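Local coordinates for protein cDNA FLJ56608, highly similar to Homo sapiens chloride channel, calcium activated, family member 1 (CLCA1), mRNA (Homo sapiens, PDB 6PYO) that may help mediate calcium-activated chloride conductance and regulate mucus secretion by goblet cells, here represented by its calcium-binding von Willebrand factor type A domain, at residues 85-88 and 89-93; 141-144 and 145-149; 38-41 and 42-46. All blocks are in the same frame, centred on the assembly; numbering follows the deposited sequence.

Contact 1: residues 85-88 and 89-93; sequences TSIC and SGLRS. With CA (calcium ion), chain C.
Ser86 and Ser89 meet hydroxyl to hydroxyl at the start of helix 87-99, just after Thr85, a ligand of the metal-ion-dependent adhesion site (MIDAS) of the von Willebrand factor type A domain. Thr85 supplies the metal end of this segment: its OG1 lies 2.1 Å from the calcium ion, which also binds Ser16, Ser18 and two waters. With OG1 beside the backbone N (chi1 -58°), the hydroxyl faces the ion, and threonine suits the place as a short, neutral oxygen ligand.

Ser86 is the N-cap, and its small polar side chain fits where a helix begins. With OG anti to the backbone N (chi1 178°), the hydroxyl swings forward over the first turn. Ser89 OG, held beside its own backbone N, comes to meet it, and the two oxygens, Ser86 OG and Ser89 OG, are only 2.5 Å apart in a short hydrogen bond that either could donate. Ser89 OG has a further, weak bond to Ser53 O.

The backbone settles quickly into helical bonding: Gly90 N reaches Ser86 O at 3.3 Å, Leu91 N reaches Ile87 O at 2.9 Å, and Arg92 N points almost straight (174°) at Cys88 O.

On the buried flank Ile87 and Leu91 lie side by side, pointing the same way, with Ile87 CG2 3.8 Å from Leu91 CD1. Their branched apolar chains suit this flank, which packs on strand 108-113. Elsewhere on the turn, Cys88 is tied by a disulfide to Cys123. Arg92, extended from CG to NE, carries its guanidinium to a salt bridge with Glu126, and one face of that flat group is covered, toward its rim, by Cys88 CB, 3.9 Å from Arg92 NH1.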
ATOM      1  N   THR A  85      -0.476  10.003  11.312  1.00 43.49           N
ATOM      2  CA  THR A  85      -0.734   9.672   9.926  1.00 41.33           C
ATOM      3  C   THR A  85       0.312  10.329   9.039  1.00 44.55           C
ATOM      4  O   THR A  85       0.482  11.548   9.087  1.00 42.19           O
ATOM      5  CB  THR A  85      -2.112  10.130   9.502  1.00 34.59           C
ATOM      6  OG1 THR A  85      -3.101   9.524  10.344  1.00 32.68           O
ATOM      7  CG2 THR A  85      -2.365   9.683   8.043  1.00 44.54           C
ATOM      8  N   SER A  86       0.993   9.519   8.204  1.00 38.74           N
ATOM      9  CA  SER A  86       1.809  10.069   7.118  1.00 39.07           C
ATOM     10  C   SER A  86       1.762   9.095   5.927  1.00 36.96           C
ATOM     11  O   SER A  86       2.563   8.162   5.830  1.00 36.80           O
ATOM     12  CB  SER A  86       3.234  10.339   7.576  1.00 41.47           C
ATOM     13  OG  SER A  86       4.018  10.817   6.497  1.00 42.81           O
ATOM     14  N   ILE A  87       0.822   9.346   5.012  1.00 36.71           N
ATOM     15  CA  ILE A  87       0.779   8.565   3.777  1.00 40.74           C
ATOM     16  C   ILE A  87       2.128   8.631   3.088  1.00 36.04           C
ATOM     17  O   ILE A  87       2.650   7.620   2.597  1.00 37.68           O
ATOM     18  CB  ILE A  87      -0.363   9.048   2.864  1.00 44.17           C
ATOM     19  CG1 ILE A  87      -1.686   8.592   3.481  1.00 45.79           C
ATOM     20  CG2 ILE A  87      -0.145   8.503   1.454  1.00 46.51           C
ATOM     21  CD1 ILE A  87      -2.914   9.025   2.744  1.00 50.66           C
ATOM     22  N   CYS A  88       2.736   9.820   3.066  1.00 38.85           N
ATOM     23  CA  CYS A  88       3.967   9.999   2.314  1.00 41.05           C
ATOM     24  C   CYS A  88       5.093   9.169   2.887  1.00 41.50           C
ATOM     25  O   CYS A  88       5.899   8.620   2.125  1.00 43.89           O
ATOM     26  CB  CYS A  88       4.354  11.482   2.244  1.00 47.83           C
ATOM     27  SG  CYS A  88       3.346  12.400   1.014  1.00 66.87           S
ATOM     28  N   SER A  89       5.169   9.040   4.225  1.00 37.13           N
ATOM     29  CA  SER A  89       6.172   8.143   4.799  1.00 45.53           C
ATOM     30  C   SER A  89       5.979   6.713   4.311  1.00 36.40           C
ATOM     31  O   SER A  89       6.956   5.981   4.101  1.00 35.30           O
ATOM     32  CB  SER A  89       6.116   8.126   6.337  1.00 42.41           C
ATOM     33  OG  SER A  89       6.102   9.430   6.868  1.00 52.24           O
ATOM     34  N   GLY A  90       4.716   6.265   4.247  1.00 34.04           N
ATOM     35  CA  GLY A  90       4.444   4.917   3.802  1.00 39.18           C
ATOM     36  C   GLY A  90       4.829   4.708   2.347  1.00 37.46           C
ATOM     37  O   GLY A  90       5.408   3.680   1.998  1.00 36.77           O
ATOM     38  N   LEU A  91       4.551   5.700   1.484  1.00 37.77           N
ATOM     39  CA  LEU A  91       4.906   5.566   0.069  1.00 35.11           C
ATOM     40  C   LEU A  91       6.419   5.608  -0.137  1.00 43.14           C
ATOM     41  O   LEU A  91       6.976   4.789  -0.881  1.00 40.47           O
ATOM     42  CB  LEU A  91       4.209   6.641  -0.755  1.00 34.51           C
ATOM     43  CG  LEU A  91       2.688   6.632  -0.739  1.00 38.40           C
ATOM     44  CD1 LEU A  91       2.125   7.820  -1.512  1.00 38.79           C
ATOM     45  CD2 LEU A  91       2.134   5.309  -1.287  1.00 40.65           C
ATOM     46  N   ARG A  92       7.113   6.531   0.525  1.00 42.63           N
ATOM     47  CA  ARG A  92       8.573   6.553   0.428  1.00 43.15           C
ATOM     48  C   ARG A  92       9.161   5.218   0.859  1.00 42.46           C
ATOM     49  O   ARG A  92      10.083   4.690   0.219  1.00 43.46           O
ATOM     50  CB  ARG A  92       9.150   7.695   1.287  1.00 47.02           C
ATOM     51  CG  ARG A  92       9.120   9.082   0.648  1.00 53.83           C
ATOM     52  CD  ARG A  92       9.194  10.215   1.693  1.00 56.08           C
ATOM     53  NE  ARG A  92       8.673  11.456   1.129  1.00 64.73           N
ATOM     54  CZ  ARG A  92       8.135  12.450   1.827  1.00 57.36           C
ATOM     55  NH1 ARG A  92       8.044  12.373   3.146  1.00 61.55           N
ATOM     56  NH2 ARG A  92       7.677  13.520   1.189  1.00 58.69           N
ATOM     57  N   SER A  93       8.659   4.666   1.970  1.00 39.07           N
ATOM     58  CA  SER A  93       9.153   3.362   2.405  1.00 44.02           C
ATOM     59  C   SER A  93       8.862   2.268   1.374  1.00 38.45           C
ATOM     60  O   SER A  93       9.699   1.395   1.126  1.00 37.63           O
ATOM     61  CB  SER A  93       8.534   3.021   3.752  1.00 41.38           C
ATOM     62  OG  SER A  93       8.891   1.729   4.148  1.00 44.52           O
TER
HETATM   63 CA    CA C 701      -5.085   8.692  10.374  1.00 38.97          CA
HETATM   64  O   HOH W   1      -5.895  10.947  10.196  1.00 46.14           O
HETATM   65  O   HOH W   2      -5.315   8.018   8.118  1.00 36.31           O

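Contact 2: residues 141-144 and 145-149; sequences PSAA and QELEE
In the loop that carries the chain from strand 133-138 into helix 145-152, Ala143 and Ala144 pack against the first turn of the helix. Ala143 CB sits 4.0 Å from Leu147 CD2. Leu147, with CG anti to its backbone N (chi1 -175°), faces inward, and a leucine suits it because it packs on strands 108-113 and 133-138. The single methyl of Ala143 is enough to touch one branch of that leucine. A backbone hydrogen bond ties Ala144 to Gly115, just past strand 108-113, while Ala144 CB is approached by Glu146 OE1 at 3.7 Å.

This is one of the helices flanking the central sheet of the α/β von Willebrand factor type A fold. Ala144 O stands 4.5 Å from Glu148 N, too far for a direct bond, and a water appears to bridge the two, accepting from Glu148 N at 3.0 Å; its 2.4 Å approach to Ala144 O is so short that this leg is doubtful.

On the exposed side the chain of Gln145, bent at chi2 (70°), carries its amide forward to the next turn. Gln145 NE2 donates to Glu148 OE2 at 2.6 Å, arriving 38° above the carboxylate plane, and makes a weak second bond to Glu149 OE2, giving one amide nitrogen two probably anionic acceptors.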
ATOM      1  N   PRO A 141     -14.985   7.942   4.873  1.00 65.23           N
ATOM      2  CA  PRO A 141     -15.661   8.898   3.984  1.00 62.70           C
ATOM      3  C   PRO A 141     -15.041  10.283   3.956  1.00 56.56           C
ATOM      4  O   PRO A 141     -15.457  11.113   3.137  1.00 62.72           O
ATOM      5  CB  PRO A 141     -17.075   8.958   4.579  1.00 62.62           C
ATOM      6  CG  PRO A 141     -16.804   8.855   6.078  1.00 57.31           C
ATOM      7  CD  PRO A 141     -15.564   7.951   6.230  1.00 58.47           C
ATOM      8  N   SER A 142     -14.066  10.561   4.821  1.00 54.97           N
ATOM      9  CA  SER A 142     -13.449  11.875   4.904  1.00 50.53           C
ATOM     10  C   SER A 142     -12.078  11.898   4.250  1.00 51.14           C
ATOM     11  O   SER A 142     -11.197  12.652   4.679  1.00 58.39           O
ATOM     12  CB  SER A 142     -13.348  12.320   6.365  1.00 59.20           C
ATOM     13  OG  SER A 142     -14.539  11.995   7.065  1.00 75.00           O
ATOM     14  N   ALA A 143     -11.879  11.075   3.224  1.00 53.74           N
ATOM     15  CA  ALA A 143     -10.607  11.047   2.513  1.00 48.34           C
ATOM     16  C   ALA A 143     -10.285  12.410   1.922  1.00 47.05           C
ATOM     17  O   ALA A 143     -11.117  13.013   1.241  1.00 58.77           O
ATOM     18  CB  ALA A 143     -10.658   9.995   1.396  1.00 50.49           C
ATOM     19  N   ALA A 144      -9.062  12.880   2.140  1.00 45.33           N
ATOM     20  CA  ALA A 144      -8.590  14.063   1.432  1.00 51.88           C
ATOM     21  C   ALA A 144      -8.802  13.884  -0.084  1.00 59.71           C
ATOM     22  O   ALA A 144      -8.857  12.745  -0.561  1.00 57.61           O
ATOM     23  CB  ALA A 144      -7.097  14.295   1.765  1.00 45.79           C
ATOM     24  N   GLN A 145      -8.700  14.983  -0.860  1.00 59.66           N
ATOM     25  CA  GLN A 145      -8.735  14.916  -2.335  1.00 62.79           C
ATOM     26  C   GLN A 145      -7.405  14.446  -2.942  1.00 51.67           C
ATOM     27  O   GLN A 145      -7.393  13.785  -3.998  1.00 55.67           O
ATOM     28  CB  GLN A 145      -9.113  16.294  -2.902  1.00 65.01           C
ATOM     29  CG  GLN A 145      -8.954  16.457  -4.422  1.00 75.46           C
ATOM     30  CD  GLN A 145      -9.964  15.656  -5.244  1.00 85.53           C
ATOM     31  OE1 GLN A 145     -10.977  15.183  -4.731  1.00 95.62           O
ATOM     32  NE2 GLN A 145      -9.681  15.505  -6.536  1.00 92.08           N
ATOM     33  N   GLU A 146      -6.294  14.700  -2.258  1.00 52.81           N
ATOM     34  CA  GLU A 146      -4.989  14.230  -2.714  1.00 56.25           C
ATOM     35  C   GLU A 146      -4.873  12.698  -2.822  1.00 51.77           C
ATOM     36  O   GLU A 146      -4.032  12.225  -3.586  1.00 50.04           O
ATOM     37  CB  GLU A 146      -3.907  14.787  -1.781  1.00 51.37           C
ATOM     38  CG  GLU A 146      -3.613  16.273  -1.967  1.00 60.63           C
ATOM     39  CD  GLU A 146      -4.481  17.175  -1.096  1.00 62.72           C
ATOM     40  OE1 GLU A 146      -5.524  16.712  -0.583  1.00 56.01           O
ATOM     41  OE2 GLU A 146      -4.109  18.353  -0.919  1.00 80.79           O
ATOM     42  N   LEU A 147      -5.710  11.923  -2.119  1.00 53.16           N
ATOM     43  CA  LEU A 147      -5.711  10.462  -2.246  1.00 48.04           C
ATOM     44  C   LEU A 147      -6.115  10.044  -3.658  1.00 47.47           C
ATOM     45  O   LEU A 147      -5.357   9.364  -4.381  1.00 43.36           O
ATOM     46  CB  LEU A 147      -6.672   9.879  -1.198  1.00 43.07           C
ATOM     47  CG  LEU A 147      -6.726   8.358  -1.077  1.00 44.10           C
ATOM     48  CD1 LEU A 147      -5.339   7.926  -0.636  1.00 33.63           C
ATOM     49  CD2 LEU A 147      -7.791   7.786  -0.198  1.00 40.57           C
ATOM     50  N   GLU A 148      -7.320  10.474  -4.069  1.00 53.18           N
ATOM     51  CA  GLU A 148      -7.736  10.341  -5.462  1.00 48.94           C
ATOM     52  C   GLU A 148      -6.637  10.826  -6.390  1.00 50.19           C
ATOM     53  O   GLU A 148      -6.283  10.147  -7.356  1.00 47.44           O
ATOM     54  CB  GLU A 148      -9.034  11.120  -5.724  1.00 63.06           C
ATOM     55  CG  GLU A 148      -9.379  11.284  -7.226  1.00 91.17           C
ATOM     56  CD  GLU A 148     -10.645  12.123  -7.498  1.00 83.00           C
ATOM     57  OE1 GLU A 148     -11.769  11.558  -7.454  1.00 84.23           O
ATOM     58  OE2 GLU A 148     -10.514  13.346  -7.764  1.00 84.69           O
ATOM     59  N   GLU A 149      -6.082  12.006  -6.123  1.00 46.35           N
ATOM     60  CA  GLU A 149      -5.084  12.511  -7.061  1.00 50.74           C
ATOM     61  C   GLU A 149      -3.856  11.613  -7.136  1.00 51.95           C
ATOM     62  O   GLU A 149      -3.210  11.537  -8.188  1.00 49.26           O
ATOM     63  CB  GLU A 149      -4.682  13.945  -6.713  1.00 53.01           C
ATOM     64  CG  GLU A 149      -5.809  14.986  -6.985  1.00 67.66           C
ATOM     65  CD  GLU A 149      -6.332  14.981  -8.424  1.00 93.64           C
ATOM     66  OE1 GLU A 149      -5.509  15.066  -9.363  1.00 85.58           O
ATOM     67  OE2 GLU A 149      -7.570  14.887  -8.614  1.00 93.87           O
TER
HETATM   68  O   HOH W   3      -9.623  11.500  -2.478  1.00 51.38           O

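Contact 3: residues 38-41 and 42-46; sequences QTVE and LGSWV
Two hydrogen bonds from Ser44 converge on the carbonyl oxygen of Glu41. Ser44 N reaches Glu41 O at 3.1 Å with an N-H...O angle of 160°, closing a type II beta turn, and Ser44 OG donates to the same Glu41 O at 2.9 Å. Both come from one face of the carbonyl plane; the hydroxyl can do so because chi1 of -60° sets it beside its own backbone N. Gly43 fits the third position of the turn, where phi is positive (91°) and a side chain would press on the carbonyl oxygen before it. Were Ser44 replaced by an alanine, Glu41 O would probably keep just the backbone N-H as its donor within the turn, and the carbonyl would be less firmly held.

The turn belongs to a beta-alpha-beta crossover, in which helix 24-39 has just ended and strand 45-51 is about to begin parallel to strand 8-14.

Apolar contacts lie beneath it. Val40 CG2 touches Ser44 CB at 3.7 Å and Val46 CG2 at 3.8 Å, the two valines crossing obliquely; compact branched side chains suit this buried corner, where both also meet Ile64.

Charge is kept at the outer side. Glu41 bends at chi2, its CG passing 3.2 Å from Ser44 OG, and its carboxylate forms a salt bridge with Arg7 through OE1.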
ATOM      1  N   GLN A  38      -6.043 -14.447  -2.408  1.00 44.01           N
ATOM      2  CA  GLN A  38      -6.771 -14.851  -3.602  1.00 46.00           C
ATOM      3  C   GLN A  38      -6.373 -14.086  -4.852  1.00 44.41           C
ATOM      4  O   GLN A  38      -6.288 -14.681  -5.926  1.00 51.88           O
ATOM      5  CB  GLN A  38      -8.289 -14.712  -3.359  1.00 48.12           C
ATOM      6  CG  GLN A  38      -8.943 -16.001  -2.877  1.00105.37           C
ATOM      7  CD  GLN A  38     -10.134 -15.765  -1.974  1.00 96.55           C
ATOM      8  OE1 GLN A  38      -9.975 -15.522  -0.777  1.00 80.70           O
ATOM      9  NE2 GLN A  38     -11.336 -15.847  -2.535  1.00 94.80           N
ATOM     10  N   THR A  39      -6.097 -12.799  -4.746  1.00 38.07           N
ATOM     11  CA  THR A  39      -5.987 -11.983  -5.944  1.00 38.58           C
ATOM     12  C   THR A  39      -4.586 -11.993  -6.550  1.00 41.47           C
ATOM     13  O   THR A  39      -4.454 -12.245  -7.754  1.00 40.92           O
ATOM     14  CB  THR A  39      -6.456 -10.559  -5.621  1.00 40.83           C
ATOM     15  OG1 THR A  39      -7.721 -10.676  -4.967  1.00 41.79           O
ATOM     16  CG2 THR A  39      -6.603  -9.682  -6.913  1.00 37.30           C
ATOM     17  N   VAL A  40      -3.537 -11.742  -5.757  1.00 30.45           N
ATOM     18  CA  VAL A  40      -2.222 -11.550  -6.361  1.00 31.02           C
ATOM     19  C   VAL A  40      -1.808 -12.879  -6.990  1.00 33.91           C
ATOM     20  O   VAL A  40      -2.106 -13.953  -6.451  1.00 36.04           O
ATOM     21  CB  VAL A  40      -1.222 -10.990  -5.334  1.00 36.23           C
ATOM     22  CG1 VAL A  40      -0.805 -12.021  -4.325  1.00 34.81           C
ATOM     23  CG2 VAL A  40       0.004 -10.391  -6.044  1.00 38.80           C
ATOM     24  N   GLU A  41      -1.200 -12.809  -8.176  1.00 33.00           N
ATOM     25  CA  GLU A  41      -0.929 -13.976  -9.010  1.00 32.35           C
ATOM     26  C   GLU A  41       0.434 -14.593  -8.695  1.00 36.62           C
ATOM     27  O   GLU A  41       1.382 -13.912  -8.271  1.00 33.31           O
ATOM     28  CB  GLU A  41      -0.982 -13.610 -10.508  1.00 30.02           C
ATOM     29  CG  GLU A  41       0.086 -12.540 -11.013  1.00 34.39           C
ATOM     30  CD  GLU A  41      -0.400 -11.043 -10.986  1.00 40.94           C
ATOM     31  OE1 GLU A  41      -0.916 -10.544  -9.934  1.00 40.98           O
ATOM     32  OE2 GLU A  41      -0.276 -10.363 -12.044  1.00 42.03           O
ATOM     33  N   LEU A  42       0.524 -15.900  -8.947  1.00 39.11           N
ATOM     34  CA  LEU A  42       1.765 -16.651  -8.861  1.00 32.27           C
ATOM     35  C   LEU A  42       2.905 -15.888  -9.520  1.00 33.12           C
ATOM     36  O   LEU A  42       2.769 -15.389 -10.640  1.00 33.50           O
ATOM     37  CB  LEU A  42       1.553 -18.003  -9.564  1.00 39.07           C
ATOM     38  CG  LEU A  42       2.643 -19.054  -9.715  1.00 39.85           C
ATOM     39  CD1 LEU A  42       2.858 -19.683  -8.322  1.00 42.69           C
ATOM     40  CD2 LEU A  42       2.250 -20.112 -10.733  1.00 48.66           C
ATOM     41  N   GLY A  43       4.032 -15.816  -8.839  1.00 29.19           N
ATOM     42  CA  GLY A  43       5.216 -15.245  -9.430  1.00 29.20           C
ATOM     43  C   GLY A  43       5.390 -13.769  -9.206  1.00 31.50           C
ATOM     44  O   GLY A  43       6.467 -13.231  -9.495  1.00 36.95           O
ATOM     45  N   SER A  44       4.386 -13.108  -8.657  1.00 30.68           N
ATOM     46  CA  SER A  44       4.509 -11.711  -8.282  1.00 36.45           C
ATOM     47  C   SER A  44       5.452 -11.520  -7.094  1.00 39.34           C
ATOM     48  O   SER A  44       5.486 -12.338  -6.165  1.00 33.18           O
ATOM     49  CB  SER A  44       3.156 -11.168  -7.888  1.00 35.28           C
ATOM     50  OG  SER A  44       2.270 -11.284  -8.961  1.00 32.88           O
ATOM     51  N   TRP A  45       6.185 -10.380  -7.115  1.00 33.81           N
ATOM     52  CA  TRP A  45       6.949  -9.891  -5.994  1.00 34.99           C
ATOM     53  C   TRP A  45       6.058  -8.969  -5.181  1.00 36.84           C
ATOM     54  O   TRP A  45       5.422  -8.071  -5.735  1.00 35.50           O
ATOM     55  CB  TRP A  45       8.213  -9.157  -6.494  1.00 36.39           C
ATOM     56  CG  TRP A  45       9.161 -10.121  -7.144  1.00 33.57           C
ATOM     57  CD1 TRP A  45       9.227 -10.462  -8.477  1.00 31.21           C
ATOM     58  CD2 TRP A  45      10.154 -10.903  -6.478  1.00 32.43           C
ATOM     59  NE1 TRP A  45      10.232 -11.394  -8.668  1.00 35.80           N
ATOM     60  CE2 TRP A  45      10.804 -11.688  -7.454  1.00 30.75           C
ATOM     61  CE3 TRP A  45      10.564 -11.003  -5.146  1.00 34.26           C
ATOM     62  CZ2 TRP A  45      11.845 -12.562  -7.126  1.00 35.77           C
ATOM     63  CZ3 TRP A  45      11.583 -11.870  -4.830  1.00 39.23           C
ATOM     64  CH2 TRP A  45      12.205 -12.643  -5.814  1.00 36.33           C
ATOM     65  N   VAL A  46       6.057  -9.146  -3.864  1.00 30.42           N
ATOM     66  CA  VAL A  46       5.070  -8.493  -3.016  1.00 31.53           C
ATOM     67  C   VAL A  46       5.738  -8.097  -1.721  1.00 34.87           C
ATOM     68  O   VAL A  46       6.338  -8.943  -1.042  1.00 33.84           O
ATOM     69  CB  VAL A  46       3.845  -9.397  -2.730  1.00 31.11           C
ATOM     70  CG1 VAL A  46       2.935  -8.691  -1.707  1.00 31.95           C
ATOM     71  CG2 VAL A  46       3.107  -9.682  -4.012  1.00 36.98           C
TER

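Along the chain contact 3 comes first, then contact 1, then contact 2, all within one von Willebrand factor type A domain and its mixed sheet. Contacts 1 and 2 begin helices 87-99 and 145-152; their centres are about 15 Å apart, and Ile87 and Leu147 both pack on Leu111 and Thr113 of strand 108-113. Contact 3, between helix 24-39 and strand 45-51, lies across the chain's centre, its own centre about 23 Å from that of contact 1 and about 27 Å from that of contact 2. Contact 1 holds a MIDAS ligand, and the side chain of Ala144 is about 10 Å from that calcium; contact 3 is far from it, though the Glu41 side chain lies about 9 Å from another bound calcium.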